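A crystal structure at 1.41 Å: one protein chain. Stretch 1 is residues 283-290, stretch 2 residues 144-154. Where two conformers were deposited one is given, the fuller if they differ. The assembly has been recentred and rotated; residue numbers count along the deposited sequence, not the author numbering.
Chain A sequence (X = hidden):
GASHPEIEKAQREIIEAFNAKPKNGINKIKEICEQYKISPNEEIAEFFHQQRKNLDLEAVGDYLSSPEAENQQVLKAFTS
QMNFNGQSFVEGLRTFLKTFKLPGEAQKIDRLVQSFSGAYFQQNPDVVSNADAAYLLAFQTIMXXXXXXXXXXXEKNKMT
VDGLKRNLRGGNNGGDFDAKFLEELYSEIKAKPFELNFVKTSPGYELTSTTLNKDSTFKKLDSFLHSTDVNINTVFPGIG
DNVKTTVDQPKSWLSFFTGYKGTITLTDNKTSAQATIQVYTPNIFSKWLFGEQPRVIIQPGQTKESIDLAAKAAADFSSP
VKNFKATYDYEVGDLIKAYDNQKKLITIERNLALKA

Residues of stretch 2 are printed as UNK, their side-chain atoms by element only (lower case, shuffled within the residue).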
# COMPACT_ATOMS: atom_id res chain seq x y z
N ASN A 283 7.24 -5.30 14.96
CA ASN A 283 6.69 -5.77 16.22
C ASN A 283 6.47 -7.27 16.06
O ASN A 283 6.60 -7.81 14.95
CB ASN A 283 5.40 -5.02 16.62
CG ASN A 283 4.28 -5.17 15.63
OD1 ASN A 283 3.83 -6.28 15.36
ND2 ASN A 283 3.81 -4.05 15.09
N ILE A 284 6.15 -7.96 17.14
CA ILE A 284 6.00 -9.40 17.08
C ILE A 284 4.99 -9.90 16.04
O ILE A 284 5.13 -11.00 15.50
CB ILE A 284 5.64 -9.97 18.47
CG1 ILE A 284 5.81 -11.49 18.48
CG2 ILE A 284 4.22 -9.59 18.84
CD1 ILE A 284 5.70 -12.11 19.86
N PHE A 285 3.97 -9.09 15.75
CA PHE A 285 2.95 -9.48 14.79
C PHE A 285 3.39 -9.22 13.35
O PHE A 285 3.26 -10.09 12.48
CB PHE A 285 1.65 -8.71 15.07
CG PHE A 285 1.19 -8.84 16.50
CD1 PHE A 285 0.65 -10.04 16.97
CD2 PHE A 285 1.33 -7.78 17.38
CE1 PHE A 285 0.27 -10.17 18.30
CE2 PHE A 285 0.95 -7.90 18.72
CZ PHE A 285 0.42 -9.10 19.18
N SER A 286 3.91 -8.03 13.09
CA SER A 286 4.31 -7.66 11.74
C SER A 286 5.52 -8.41 11.20
O SER A 286 5.60 -8.67 10.00
CB SER A 286 4.59 -6.15 11.67
OG SER A 286 5.78 -5.81 12.38
N LYS A 287 6.44 -8.78 12.09
CA LYS A 287 7.65 -9.50 11.68
C LYS A 287 7.36 -10.78 10.93
O LYS A 287 8.17 -11.22 10.11
CB LYS A 287 8.50 -9.83 12.90
CG LYS A 287 9.14 -8.64 13.59
CD LYS A 287 10.06 -9.10 14.71
CE LYS A 287 10.72 -7.93 15.42
NZ LYS A 287 9.73 -7.07 16.13
N TRP A 288 6.21 -11.38 11.20
CA TRP A 288 5.83 -12.64 10.58
C TRP A 288 5.70 -12.50 9.06
O TRP A 288 6.00 -13.43 8.30
CB TRP A 288 4.50 -13.11 11.18
CG TRP A 288 4.08 -14.48 10.75
CD1 TRP A 288 4.80 -15.63 10.85
CD2 TRP A 288 2.82 -14.85 10.18
NE1 TRP A 288 4.07 -16.70 10.38
CE2 TRP A 288 2.85 -16.24 9.96
CE3 TRP A 288 1.66 -14.13 9.84
CZ2 TRP A 288 1.77 -16.94 9.41
CZ3 TRP A 288 0.59 -14.82 9.29
CH2 TRP A 288 0.65 -16.21 9.08
N LEU A 289 5.29 -11.32 8.62
CA LEU A 289 5.09 -11.06 7.20
C LEU A 289 5.99 -9.99 6.60
O LEU A 289 6.23 -9.99 5.39
CB LEU A 289 3.63 -10.68 6.94
CG LEU A 289 2.59 -11.74 7.26
CD1 LEU A 289 1.19 -11.14 7.21
CD2 LEU A 289 2.71 -12.90 6.29
N PHE A 290 6.49 -9.08 7.43
CA PHE A 290 7.29 -7.99 6.92
C PHE A 290 8.73 -7.90 7.42
O PHE A 290 9.41 -6.90 7.21
CB PHE A 290 6.56 -6.67 7.15
CG PHE A 290 5.18 -6.63 6.53
CD1 PHE A 290 4.06 -7.02 7.26
CD2 PHE A 290 5.02 -6.27 5.19
CE1 PHE A 290 2.79 -7.05 6.66
CE2 PHE A 290 3.76 -6.30 4.59
CZ PHE A 290 2.65 -6.70 5.33
N UNK A 144 -6.39 -11.71 13.03
CA UNK A 144 -6.53 -13.02 13.65
C UNK A 144 -5.68 -14.07 12.93
O UNK A 144 -5.14 -14.98 13.56
c UNK A 144 -8.01 -13.44 13.67
c UNK A 144 -8.36 -14.74 14.38
c UNK A 144 -7.90 -14.68 15.84
c UNK A 144 -9.86 -14.96 14.32
N UNK A 145 -5.58 -13.95 11.61
CA UNK A 145 -4.76 -14.88 10.84
C UNK A 145 -3.31 -14.84 11.34
O UNK A 145 -2.68 -15.88 11.55
c UNK A 145 -3.95 -15.38 8.48
c UNK A 145 -4.84 -14.52 9.35
o UNK A 145 -2.93 -14.92 7.96
n UNK A 145 -4.33 -16.64 8.31
N UNK A 146 -2.77 -13.64 11.56
CA UNK A 146 -1.41 -13.52 12.07
C UNK A 146 -1.35 -14.03 13.51
O UNK A 146 -0.43 -14.76 13.89
c UNK A 146 -0.94 -12.06 12.05
o UNK A 146 -0.74 -11.64 10.70
c UNK A 146 0.37 -11.90 12.83
N UNK A 147 -2.33 -13.63 14.30
CA UNK A 147 -2.37 -14.03 15.70
C UNK A 147 -2.34 -15.55 15.88
O UNK A 147 -1.60 -16.07 16.72
o UNK A 147 -4.22 -14.49 18.39
o UNK A 147 -2.96 -12.70 18.50
c UNK A 147 -3.61 -13.43 16.35
c UNK A 147 -3.60 -13.56 17.86
N UNK A 148 -3.13 -16.26 15.08
CA UNK A 148 -3.21 -17.71 15.19
C UNK A 148 -2.10 -18.49 14.51
O UNK A 148 -1.75 -19.59 14.96
c UNK A 148 -7.06 -18.29 14.76
c UNK A 148 -4.56 -18.19 14.64
c UNK A 148 -5.80 -17.64 15.34
c UNK A 148 -5.70 -17.93 16.84
N UNK A 149 -1.53 -17.94 13.45
CA UNK A 149 -0.51 -18.67 12.70
C UNK A 149 0.94 -18.24 12.83
O UNK A 149 1.83 -18.90 12.29
n UNK A 149 -2.53 -20.68 11.51
c UNK A 149 -3.80 -20.99 11.31
c UNK A 149 -2.30 -19.40 11.08
n UNK A 149 -4.40 -19.94 10.76
c UNK A 149 -0.96 -18.73 11.24
c UNK A 149 -3.48 -18.93 10.61
N UNK A 150 1.18 -17.15 13.55
CA UNK A 150 2.53 -16.66 13.80
C UNK A 150 3.09 -17.51 14.95
O UNK A 150 2.59 -17.45 16.07
c UNK A 150 3.85 -14.58 14.45
o UNK A 150 4.81 -15.29 14.72
n UNK A 150 3.93 -13.26 14.35
c UNK A 150 2.48 -15.19 14.21
N UNK A 151 4.13 -18.32 14.67
CA UNK A 151 4.76 -19.19 15.67
C UNK A 151 5.31 -18.46 16.89
O UNK A 151 5.41 -19.04 17.97
c UNK A 151 4.70 -18.55 13.34
c UNK A 151 5.30 -19.93 13.49
c UNK A 151 5.87 -19.86 14.86
N UNK A 152 5.65 -17.19 16.73
CA UNK A 152 6.19 -16.40 17.83
C UNK A 152 5.17 -16.06 18.90
O UNK A 152 5.53 -15.63 20.00
o UNK A 152 7.94 -15.45 16.45
c UNK A 152 6.84 -15.13 17.28
N UNK A 153 3.89 -16.23 18.58
CA UNK A 153 2.82 -15.95 19.53
C UNK A 153 2.46 -17.24 20.25
O UNK A 153 1.88 -18.15 19.66
c UNK A 153 2.45 -13.00 18.85
c UNK A 153 1.57 -15.40 18.82
c UNK A 153 0.49 -15.07 19.85
c UNK A 153 1.93 -14.15 18.01
N UNK A 154 2.80 -17.34 21.54
CA UNK A 154 2.51 -18.53 22.35
C UNK A 154 1.05 -18.96 22.28
O UNK A 154 0.15 -18.12 22.34
c UNK A 154 3.46 -16.31 22.36
c UNK A 154 2.91 -18.09 23.76
c UNK A 154 4.01 -17.11 23.51
O HOH W 1 1.13 -9.55 10.62

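Position 144 has four side-chain carbons forked at the second, and none comes near stretch 1; this is leucine, Leu144. Position 145 carries two carbons, the second bonded to one oxygen and one nitrogen: a short amide, hence Asn145. It lies at the edge of the Trp288 indole, near CZ3.

At 146 one carbon bears an oxygen and a carbon, the branched pattern of threonine. Thr146 CG2 sits 3.4 Å from Phe285 O, and its OG1 lies 3.6 Å from Trp288 CE3, close to the ring plane. Water 1 donates to both Thr146 OG1 (2.8 Å) and Phe285 O (2.9 Å), so one molecule bridges the stretches.

Position 147 has two carbons, the second holding two oxygens: a carboxylate on a short stem, Asp147. Its CA-to-CB bond points away, yet OD2 reaches to 4.1 Å from Phe285 CE1. Position 148 repeats the four-carbon fork of 144 but points away from stretch 1; it is Leu148.

One carbon followed by a five-membered ring of three carbons and two nitrogens identifies 149 as His149. The imidazole leads away, leaving CB 3.7 Å from Trp288 CH2 and the backbone O 3.5 Å from Trp288 CZ2.

Position 150 again shows two carbons with a terminal oxygen and nitrogen, giving Asn150. It is the first residue after the helix to leave helical phi/psi. Its ND2 donates to Ile284 O at 2.8 Å, but the 127° angle makes the bond weak. Its OD1 accepts from the backbone N of position 152 at 2.9 Å and 149°, within the type I turn spanning 150 to 153.

Three carbons close a ring onto the backbone nitrogen at 151, so this is Pro151; its CD is 3.8 Å from Trp288 CD1. Position 152 has one carbon and one oxygen, Ser152, whose CB lies 4.0 Å from Ile284 CG1. At 153, four carbons fork at the first, with one arm two carbons long: Ile153. Its CD1 approaches Ile284 CD1 at 3.5 Å and Phe285 CE1 at 3.6 Å. Position 154 is another ring closed onto nitrogen, Pro154, essentially free of stretch 1.

The contact joins apolar packing to a few polar links. Trp288, with the largest covered area, lays one face over Asn150: CA stands 3.7 Å from the centroid of the five-membered ring, 8° off its normal, a CH-pi contact. Ile153 packs against Ile284 and Phe285, while the weak amide bond and the water bridge engage two successive carbonyls of stretch 1.

Stretch 2 144-154: LNTDLHNPSIP
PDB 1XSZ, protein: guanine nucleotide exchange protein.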